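Magnesium and cobalt efflux protein CorC (Pseudomonas aeruginosa, PDB 3LLB) probably takes part in magnesium and cobalt ion transport, the chain here being its C-terminal transporter-associated domain, which follows the CBS-domain part of the protein. Local coordinates at residues A[6-11]-A[75-80]; A[13-18]-A[71-76]; A[48-53]-A[63-68]. All blocks are in the same frame, centred on the assembly; numbering follows the deposited sequence.

Contact 1. Residues A[6-11]-A[75-80]; sequences LPSGDF and LLRLSP
A connection between two adjacent antiparallel strands is here fastened to a third strand by backbone, charge and apolar contacts in turn. The backbone part is a single antiparallel hydrogen-bonded pair, Phe11 with Leu78. Leu78 N gives a nearly straight bond to Phe11 O (2.8 Å), and Phe11 N returns one to Leu78 O at 3.1 Å; both donors lie in the plane of the carbonyl they meet.

The charged part is a salt bridge centred on one oxygen. Arg77, with CG anti to the backbone N (chi1 -174°) and its chain extended as far as NE, reaches across to the connection and grips Asp10 OD2 side-on with two N-H bonds. Arg77 NE lies 3.0 Å from Asp10 OD2 and uses the anti lone pair, whereas NH2, at 3.1 Å from the same oxygen, comes from above the carboxylate plane. The oxygen lies in the guanidinium plane, and the carboxylate stands nearly perpendicular to it, 83° away. Ser79 OG lies 2.9 Å from Asp10 OD2, at best a weak bond.

A methyl packs on the flat face of the arginine: Leu6 CD1 sits over its centre, 3.8 Å above it. The type I turn from Leu6 to Gly9, closed by Gly9 N to Leu6 O (2.9 Å), and the bond from Leu6 N to Asp10 O together bring Leu6 and Asp10 to the same arginine; Gly9 has a positive phi.

On the other side of the sheet, Phe11 and Leu78 pack CB to CB. Their side chains meet helix 19-26, Phe11 edge-to-face with Phe26 and Leu78 on Phe22 and Phe26, while Arg77 also touches Arg64 and Leu66 of strand 61-68.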
loop_
_atom_site.group_PDB
_atom_site.type_symbol
_atom_site.label_atom_id
_atom_site.label_comp_id
_atom_site.label_asym_id
_atom_site.label_seq_id
_atom_site.Cartn_x
_atom_site.Cartn_y
_atom_site.Cartn_z
ATOM N N LEU A 6 -11.492 2.515 7.697
ATOM C CA LEU A 6 -12.785 2.237 7.141
ATOM C C LEU A 6 -13.553 1.303 8.079
ATOM O O LEU A 6 -12.948 0.496 8.843
ATOM C CB LEU A 6 -12.650 1.615 5.759
ATOM C CG LEU A 6 -11.853 2.382 4.706
ATOM C CD1 LEU A 6 -11.631 1.479 3.493
ATOM C CD2 LEU A 6 -12.541 3.640 4.405
ATOM N N PRO A 7 -14.908 1.413 8.082
ATOM C CA PRO A 7 -15.699 0.645 9.031
ATOM C C PRO A 7 -15.762 -0.868 8.780
ATOM O O PRO A 7 -16.131 -1.591 9.664
ATOM C CB PRO A 7 -17.093 1.316 8.979
ATOM C CG PRO A 7 -17.147 1.972 7.708
ATOM C CD PRO A 7 -15.754 2.353 7.334
ATOM N N SER A 8 -15.325 -1.305 7.585
ATOM C CA SER A 8 -15.090 -2.693 7.275
ATOM C C SER A 8 -13.887 -3.266 8.043
ATOM O O SER A 8 -13.729 -4.481 8.076
ATOM C CB SER A 8 -14.813 -2.846 5.780
ATOM O OG SER A 8 -13.781 -1.965 5.425
ATOM N N GLY A 9 -13.025 -2.409 8.595
ATOM C CA GLY A 9 -11.774 -2.811 9.173
ATOM C C GLY A 9 -10.574 -2.652 8.286
ATOM O O GLY A 9 -9.462 -2.827 8.730
ATOM N N ASP A 10 -10.831 -2.314 7.028
ATOM C CA ASP A 10 -9.796 -1.987 6.050
ATOM C C ASP A 10 -9.361 -0.533 6.226
ATOM O O ASP A 10 -9.859 0.223 7.100
ATOM C CB ASP A 10 -10.333 -2.154 4.635
ATOM C CG ASP A 10 -10.681 -3.557 4.281
ATOM O OD1 ASP A 10 -10.450 -4.533 5.076
ATOM O OD2 ASP A 10 -11.172 -3.672 3.128
ATOM N N PHE A 11 -8.356 -0.156 5.450
ATOM C CA PHE A 11 -7.771 1.163 5.542
ATOM C C PHE A 11 -7.571 1.688 4.143
ATOM O O PHE A 11 -7.295 0.882 3.229
ATOM C CB PHE A 11 -6.424 1.113 6.236
ATOM C CG PHE A 11 -6.508 0.684 7.667
ATOM C CD1 PHE A 11 -6.624 1.639 8.671
ATOM C CD2 PHE A 11 -6.513 -0.644 7.991
ATOM C CE1 PHE A 11 -6.711 1.233 9.994
ATOM C CE2 PHE A 11 -6.619 -1.045 9.367
ATOM C CZ PHE A 11 -6.715 -0.122 10.296
ATOM N N LEU A 75 -3.444 5.887 -3.928
ATOM C CA LEU A 75 -4.198 5.375 -2.799
ATOM C C LEU A 75 -4.394 3.874 -2.969
ATOM O O LEU A 75 -4.726 3.392 -4.080
ATOM C CB LEU A 75 -5.573 6.052 -2.754
ATOM C CG LEU A 75 -5.678 7.571 -2.487
ATOM C CD1 LEU A 75 -7.111 8.154 -2.651
ATOM C CD2 LEU A 75 -5.101 7.900 -1.103
ATOM N N LEU A 76 -4.210 3.135 -1.866
ATOM C CA LEU A 76 -4.373 1.707 -1.774
ATOM C C LEU A 76 -5.447 1.460 -0.747
ATOM O O LEU A 76 -5.522 2.183 0.231
ATOM C CB LEU A 76 -3.062 1.049 -1.310
ATOM C CG LEU A 76 -2.085 1.378 -2.429
ATOM C CD1 LEU A 76 -0.839 1.897 -1.923
ATOM C CD2 LEU A 76 -2.026 0.227 -3.412
ATOM N N ARG A 77 -6.279 0.456 -0.948
ATOM C CA ARG A 77 -7.080 -0.114 0.106
ATOM C C ARG A 77 -6.370 -1.332 0.680
ATOM O O ARG A 77 -6.037 -2.235 -0.033
ATOM C CB ARG A 77 -8.426 -0.530 -0.420
ATOM C CG ARG A 77 -9.392 -1.014 0.608
ATOM C CD ARG A 77 -10.810 -0.891 0.137
ATOM N NE ARG A 77 -11.708 -1.618 1.041
ATOM C CZ ARG A 77 -12.976 -1.342 1.241
ATOM N NH1 ARG A 77 -13.538 -0.324 0.614
ATOM N NH2 ARG A 77 -13.675 -2.078 2.096
ATOM N N LEU A 78 -6.126 -1.294 1.961
ATOM C CA LEU A 78 -5.427 -2.359 2.696
ATOM C C LEU A 78 -6.421 -3.235 3.427
ATOM O O LEU A 78 -7.217 -2.710 4.161
ATOM C CB LEU A 78 -4.490 -1.720 3.696
ATOM C CG LEU A 78 -3.529 -2.645 4.412
ATOM C CD1 LEU A 78 -2.324 -3.049 3.522
ATOM C CD2 LEU A 78 -3.047 -2.024 5.718
ATOM N N SER A 79 -6.429 -4.534 3.183
ATOM C CA SER A 79 -7.308 -5.504 3.860
ATOM C C SER A 79 -6.376 -6.528 4.547
ATOM O O SER A 79 -5.406 -6.971 3.962
ATOM C CB SER A 79 -8.197 -6.233 2.816
ATOM O OG SER A 79 -9.052 -5.383 2.084
ATOM N N PRO A 80 -6.671 -6.953 5.799
ATOM C CA PRO A 80 -5.885 -8.083 6.345
ATOM C C PRO A 80 -6.154 -9.412 5.651
ATOM O O PRO A 80 -7.291 -9.651 5.275
ATOM C CB PRO A 80 -6.393 -8.212 7.787
ATOM C CG PRO A 80 -7.720 -7.536 7.822
ATOM C CD PRO A 80 -7.677 -6.452 6.756
#

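Contact 2. Residues A[13-18]-A[71-76]; sequences VKALTP and RRVHLL
This is an antiparallel strand pairing inside the sheet, made where strand 11-14 ends and strand 73-80 begins, partly buried beneath the two helices. Two bonds close the hydrogen-bonded pair Val13 and Leu76: Val13 N to Leu76 O, 2.8 Å and nearly along the C=O axis, and Leu76 N to Val13 O, 3.0 Å. Lys14 and Leu75 form the next, non-hydrogen-bonded pair. Their side chains lie side by side and point the same way, Lys14 CG against Leu75 CD2 at 4.0 Å, with the lysine chain extended beyond CG.

Past this pair the first strand leaves the sheet through a type I turn from Lys14 to Thr17. Ala15 N still reaches His74 O at 2.9 Å, but from 51° out of the carbonyl plane, as the chain turns away. A water spans Leu16 N and His74 O. The opposing strand is irregular at the same level: His74 and Leu75 together face Asn67 of strand 61-68, a classic beta bulge. In the turn, Lys14 O accepts from both Thr17 N and Thr17 OG1, the hydroxyl at 2.8 Å, which helps fix the threonine rotamer just before Pro18, the N-cap of helix 19-26.

Ala15 CB packs closely against the opposing strand. It comes within 3.1 Å of Val73 O, a tight fit, and also meets Val73 CG1 and, at 4.3 Å, Leu76 CD1. Leu76 continues onto Val38 and Val42 of helix 38-46, and Val13 onto Phe22 and Phe26 of helix 19-26. The ring of His74 turns elsewhere, its NE2 hydrogen-bonded to Asp69.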
loop_
_atom_site.group_PDB
_atom_site.type_symbol
_atom_site.label_atom_id
_atom_site.label_comp_id
_atom_site.label_asym_id
_atom_site.label_seq_id
_atom_site.Cartn_x
_atom_site.Cartn_y
_atom_site.Cartn_z
ATOM N N VAL A 13 -4.735 3.801 2.436
ATOM C CA VAL A 13 -3.344 4.120 2.696
ATOM C C VAL A 13 -2.769 4.922 1.559
ATOM O O VAL A 13 -2.852 4.500 0.394
ATOM C CB VAL A 13 -2.571 2.813 2.938
ATOM C CG1 VAL A 13 -1.125 3.076 3.206
ATOM C CG2 VAL A 13 -3.176 2.010 4.119
ATOM N N LYS A 14 -2.180 6.092 1.850
ATOM C CA LYS A 14 -1.499 6.870 0.807
ATOM C C LYS A 14 -0.229 6.148 0.321
ATOM O O LYS A 14 0.514 5.547 1.137
ATOM C CB LYS A 14 -1.150 8.240 1.344
ATOM C CG LYS A 14 -2.355 9.195 1.504
ATOM C CD LYS A 14 -1.866 10.476 2.071
ATOM C CE LYS A 14 -2.989 11.461 2.185
ATOM N NZ LYS A 14 -2.571 12.695 2.930
ATOM N N ALA A 15 -0.001 6.156 -1.006
ATOM C CA ALA A 15 1.198 5.548 -1.565
ATOM C C ALA A 15 2.531 6.165 -1.051
ATOM O O ALA A 15 3.543 5.509 -0.931
ATOM C CB ALA A 15 1.068 5.568 -3.125
ATOM N N LEU A 16 2.503 7.435 -0.692
ATOM C CA LEU A 16 3.658 8.157 -0.147
ATOM C C LEU A 16 3.997 7.810 1.303
ATOM O O LEU A 16 5.054 8.217 1.796
ATOM C CB LEU A 16 3.472 9.712 -0.339
ATOM C CG LEU A 16 2.154 10.395 0.158
ATOM C CD1 LEU A 16 2.125 10.483 1.705
ATOM C CD2 LEU A 16 1.720 11.788 -0.492
ATOM N N THR A 17 3.119 7.078 2.004
ATOM C CA THR A 17 3.435 6.524 3.364
ATOM C C THR A 17 4.784 5.831 3.419
ATOM O O THR A 17 4.975 4.883 2.723
ATOM C CB THR A 17 2.366 5.536 3.869
ATOM O OG1 THR A 17 1.100 6.179 3.756
ATOM C CG2 THR A 17 2.603 5.072 5.361
ATOM N N PRO A 18 5.710 6.329 4.251
ATOM C CA PRO A 18 6.934 5.644 4.505
ATOM C C PRO A 18 6.710 4.225 4.954
ATOM O O PRO A 18 5.835 3.982 5.743
ATOM C CB PRO A 18 7.513 6.469 5.663
ATOM C CG PRO A 18 7.187 7.836 5.257
ATOM C CD PRO A 18 5.737 7.657 4.911
ATOM N N ARG A 71 1.609 8.248 -13.889
ATOM C CA ARG A 71 2.965 8.151 -13.343
ATOM C C ARG A 71 3.080 7.284 -12.051
ATOM O O ARG A 71 4.093 6.680 -11.829
ATOM C CB ARG A 71 3.461 9.551 -12.930
ATOM C CG ARG A 71 3.669 10.599 -13.987
ATOM C CD ARG A 71 5.190 10.710 -14.416
ATOM N NE ARG A 71 5.797 9.523 -15.052
ATOM C CZ ARG A 71 5.479 9.052 -16.269
ATOM N NH1 ARG A 71 4.510 9.605 -16.993
ATOM N NH2 ARG A 71 6.108 7.980 -16.769
ATOM N N ARG A 72 2.092 7.349 -11.137
ATOM C CA ARG A 72 2.247 6.761 -9.870
ATOM C C ARG A 72 0.949 6.270 -9.232
ATOM O O ARG A 72 -0.150 6.618 -9.683
ATOM C CB ARG A 72 3.043 7.704 -8.981
ATOM C CG ARG A 72 2.332 8.899 -8.567
ATOM C CD ARG A 72 3.310 9.933 -8.044
ATOM N NE ARG A 72 2.843 11.257 -8.421
ATOM C CZ ARG A 72 2.798 12.350 -7.623
ATOM N NH1 ARG A 72 3.240 12.333 -6.345
ATOM N NH2 ARG A 72 2.295 13.486 -8.120
ATOM N N VAL A 73 1.080 5.411 -8.221
ATOM C CA VAL A 73 -0.039 4.988 -7.381
ATOM C C VAL A 73 -0.268 6.110 -6.400
ATOM O O VAL A 73 0.686 6.738 -5.921
ATOM C CB VAL A 73 0.185 3.691 -6.674
ATOM C CG1 VAL A 73 -0.987 3.258 -5.782
ATOM C CG2 VAL A 73 0.503 2.599 -7.675
ATOM N N HIS A 74 -1.511 6.349 -6.084
ATOM C CA HIS A 74 -1.833 7.344 -5.070
ATOM C C HIS A 74 -2.472 6.776 -3.791
ATOM O O HIS A 74 -2.088 7.177 -2.695
ATOM C CB HIS A 74 -2.728 8.434 -5.646
ATOM C CG HIS A 74 -2.042 9.374 -6.579
ATOM N ND1 HIS A 74 -1.085 10.277 -6.156
ATOM C CD2 HIS A 74 -2.182 9.568 -7.906
ATOM C CE1 HIS A 74 -0.679 10.986 -7.192
ATOM N NE2 HIS A 74 -1.331 10.576 -8.260
ATOM N N LEU A 75 -3.444 5.887 -3.928
ATOM C CA LEU A 75 -4.198 5.375 -2.799
ATOM C C LEU A 75 -4.394 3.874 -2.969
ATOM O O LEU A 75 -4.726 3.392 -4.080
ATOM C CB LEU A 75 -5.573 6.052 -2.754
ATOM C CG LEU A 75 -5.678 7.571 -2.487
ATOM C CD1 LEU A 75 -7.111 8.154 -2.651
ATOM C CD2 LEU A 75 -5.101 7.900 -1.103
ATOM N N LEU A 76 -4.210 3.135 -1.866
ATOM C CA LEU A 76 -4.373 1.707 -1.774
ATOM C C LEU A 76 -5.447 1.460 -0.747
ATOM O O LEU A 76 -5.522 2.183 0.231
ATOM C CB LEU A 76 -3.062 1.049 -1.310
ATOM C CG LEU A 76 -2.085 1.378 -2.429
ATOM C CD1 LEU A 76 -0.839 1.897 -1.923
ATOM C CD2 LEU A 76 -2.026 0.227 -3.412
HETATM O O HOH W 1 0.294 9.322 -1.948
#

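Contact 3. Residues A[48-53]-A[63-68]; sequences HLPKRN and FRVLNA
Two arginines, each with CG anti to its own backbone N and an extended chain out to NE, help hold the loop 48-53, which runs from helix 38-46 to strand 55-58, against strand 61-68. Arg64 runs alongside Asn53 and holds the single amide oxygen side-on: its NH2 is 2.9 Å and its NE 3.0 Å from Asn53 OD1. The oxygen lies in the guanidinium plane. NH2 approaches in the carbonyl plane, NE from above it, and the amide is turned only 28° from the guanidinium. Asn53 has CG anti to its carbonyl carbon, which swings the amide back to the strand although its CB points away; the backbone there has positive phi (80°).

Arg52 lies side by side with Arg64, pointing the same way, and crosses the Leu66 side chain obliquely; its NE uses a lone pair of Leu66 O at 2.8 Å with a rather bent bond. Leu66, in turn, lays CD2 over the centre of one face of the Arg64 guanidinium, 3.5 Å above it. Leu66 and Asn67 both face Leu75, a classic beta bulge.

Along the backbone, Asn53 N gives a nearly straight bond to Val65 O. Val65 CG2 packs on Pro50 CG at 3.7 Å, the two side chains crossing at about a right angle, and Val65 CB is 3.5 Å from Lys51 O. Val65 also touches Phe46 of helix 38-46.

Arg52 NH2 and Arg64 NH2 come within 3.6 Å, their planes 80° apart. Within these segments neutral acceptors, Asn53 OD1 and Leu66 O, hold the two positive charges, whose mutual repulsion is probably only partly offset.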
loop_
_atom_site.group_PDB
_atom_site.type_symbol
_atom_site.label_atom_id
_atom_site.label_comp_id
_atom_site.label_asym_id
_atom_site.label_seq_id
_atom_site.Cartn_x
_atom_site.Cartn_y
_atom_site.Cartn_z
ATOM N N HIS A 48 4.875 -3.136 -12.763
ATOM C CA HIS A 48 4.315 -2.196 -13.748
ATOM C C HIS A 48 3.528 -1.165 -12.968
ATOM O O HIS A 48 3.255 -1.384 -11.766
ATOM C CB HIS A 48 3.429 -2.871 -14.842
ATOM C CG HIS A 48 2.290 -3.677 -14.292
ATOM N ND1 HIS A 48 1.039 -3.153 -14.051
ATOM C CD2 HIS A 48 2.224 -4.975 -13.923
ATOM C CE1 HIS A 48 0.253 -4.089 -13.556
ATOM N NE2 HIS A 48 0.947 -5.199 -13.463
ATOM N N LEU A 49 3.126 -0.069 -13.630
ATOM C CA LEU A 49 2.178 0.899 -13.067
ATOM C C LEU A 49 0.761 0.318 -13.122
ATOM O O LEU A 49 0.197 0.104 -14.220
ATOM C CB LEU A 49 2.252 2.207 -13.860
ATOM C CG LEU A 49 1.318 3.381 -13.442
ATOM C CD1 LEU A 49 1.703 3.905 -12.071
ATOM C CD2 LEU A 49 1.355 4.463 -14.505
ATOM N N PRO A 50 0.175 0.006 -11.948
ATOM C CA PRO A 50 -1.126 -0.596 -11.977
ATOM C C PRO A 50 -2.218 0.432 -12.218
ATOM O O PRO A 50 -2.051 1.654 -12.007
ATOM C CB PRO A 50 -1.241 -1.209 -10.582
ATOM C CG PRO A 50 -0.498 -0.255 -9.735
ATOM C CD PRO A 50 0.666 0.151 -10.579
ATOM N N LYS A 51 -3.363 -0.097 -12.620
ATOM C CA LYS A 51 -4.593 0.652 -12.750
ATOM C C LYS A 51 -5.431 0.372 -11.552
ATOM O O LYS A 51 -5.158 -0.570 -10.787
ATOM C CB LYS A 51 -5.341 0.229 -14.010
ATOM C CG LYS A 51 -4.748 0.851 -15.241
ATOM C CD LYS A 51 -5.312 0.268 -16.503
ATOM C CE LYS A 51 -5.379 1.329 -17.685
ATOM N NZ LYS A 51 -4.630 2.657 -17.448
ATOM N N ARG A 52 -6.393 1.242 -11.317
ATOM C CA ARG A 52 -7.419 0.992 -10.341
ATOM C C ARG A 52 -7.952 -0.447 -10.401
ATOM O O ARG A 52 -8.193 -1.021 -11.484
ATOM C CB ARG A 52 -8.571 1.990 -10.547
ATOM C CG ARG A 52 -9.592 1.925 -9.451
ATOM C CD ARG A 52 -10.503 3.079 -9.417
ATOM N NE ARG A 52 -11.079 3.195 -8.087
ATOM C CZ ARG A 52 -12.162 2.557 -7.719
ATOM N NH1 ARG A 52 -12.763 1.760 -8.558
ATOM N NH2 ARG A 52 -12.611 2.684 -6.539
ATOM N N ASN A 53 -8.100 -1.018 -9.211
ATOM C CA ASN A 53 -8.664 -2.334 -8.906
ATOM C C ASN A 53 -7.700 -3.504 -9.112
ATOM O O ASN A 53 -8.060 -4.628 -8.881
ATOM C CB ASN A 53 -9.996 -2.561 -9.580
ATOM C CG ASN A 53 -11.067 -1.703 -9.022
ATOM O OD1 ASN A 53 -11.037 -1.315 -7.844
ATOM N ND2 ASN A 53 -12.027 -1.379 -9.852
ATOM N N PHE A 63 -3.440 -5.528 -0.917
ATOM C CA PHE A 63 -3.361 -4.157 -1.377
ATOM C C PHE A 63 -4.101 -4.027 -2.703
ATOM O O PHE A 63 -3.674 -4.582 -3.693
ATOM C CB PHE A 63 -1.905 -3.773 -1.628
ATOM C CG PHE A 63 -1.019 -3.717 -0.369
ATOM C CD1 PHE A 63 -0.616 -2.512 0.144
ATOM C CD2 PHE A 63 -0.500 -4.889 0.221
ATOM C CE1 PHE A 63 0.217 -2.448 1.267
ATOM C CE2 PHE A 63 0.331 -4.804 1.291
ATOM C CZ PHE A 63 0.685 -3.566 1.809
ATOM N N ARG A 64 -5.185 -3.258 -2.693
ATOM C CA ARG A 64 -6.004 -3.013 -3.890
ATOM C C ARG A 64 -5.818 -1.560 -4.302
ATOM O O ARG A 64 -5.938 -0.624 -3.445
ATOM C CB ARG A 64 -7.459 -3.327 -3.590
ATOM C CG ARG A 64 -8.439 -2.909 -4.663
ATOM C CD ARG A 64 -9.867 -3.100 -4.226
ATOM N NE ARG A 64 -10.719 -2.195 -5.001
ATOM C CZ ARG A 64 -11.745 -1.478 -4.525
ATOM N NH1 ARG A 64 -12.105 -1.530 -3.231
ATOM N NH2 ARG A 64 -12.436 -0.701 -5.360
ATOM N N VAL A 65 -5.479 -1.320 -5.568
ATOM C CA VAL A 65 -5.297 0.032 -6.067
ATOM C C VAL A 65 -6.638 0.762 -6.158
ATOM O O VAL A 65 -7.534 0.357 -6.906
ATOM C CB VAL A 65 -4.521 0.076 -7.447
ATOM C CG1 VAL A 65 -4.322 1.502 -7.871
ATOM C CG2 VAL A 65 -3.205 -0.659 -7.301
ATOM N N LEU A 66 -6.802 1.815 -5.373
ATOM C CA LEU A 66 -8.001 2.687 -5.487
ATOM C C LEU A 66 -7.817 3.850 -6.418
ATOM O O LEU A 66 -8.762 4.289 -7.070
ATOM C CB LEU A 66 -8.399 3.192 -4.115
ATOM C CG LEU A 66 -8.870 2.216 -3.058
ATOM C CD1 LEU A 66 -9.008 2.981 -1.774
ATOM C CD2 LEU A 66 -10.169 1.544 -3.478
ATOM N N ASN A 67 -6.596 4.365 -6.495
ATOM C CA ASN A 67 -6.291 5.536 -7.319
ATOM C C ASN A 67 -4.863 5.507 -7.790
ATOM O O ASN A 67 -3.908 5.282 -7.004
ATOM C CB ASN A 67 -6.562 6.851 -6.526
ATOM C CG ASN A 67 -6.387 8.070 -7.373
ATOM O OD1 ASN A 67 -5.276 8.313 -7.871
ATOM N ND2 ASN A 67 -7.481 8.860 -7.575
ATOM N N ALA A 68 -4.684 5.609 -9.092
ATOM C CA ALA A 68 -3.358 5.824 -9.665
ATOM C C ALA A 68 -3.552 6.753 -10.830
ATOM O O ALA A 68 -4.612 6.735 -11.497
ATOM C CB ALA A 68 -2.730 4.493 -10.148
#

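From the N terminus, the chain passes through the connection at 6-11, whose partner, strand 73-80, comes almost at the other end; contact 1 therefore closes the largest loop. Contact 2 closes a smaller loop that ends on the same strand, the two sharing Leu75 and Leu76. Between their segments lie both helices and the hairpin of strands 55-58 and 61-68. Contact 3, nested inside both loops, ties the approach to that hairpin onto strand 61-68. Backbone bonds such as Leu66 N to Leu75 O join it to the other two. Strand 73-80 is thus central to the sheet, with 11-14 on one side and 61-68 on the other.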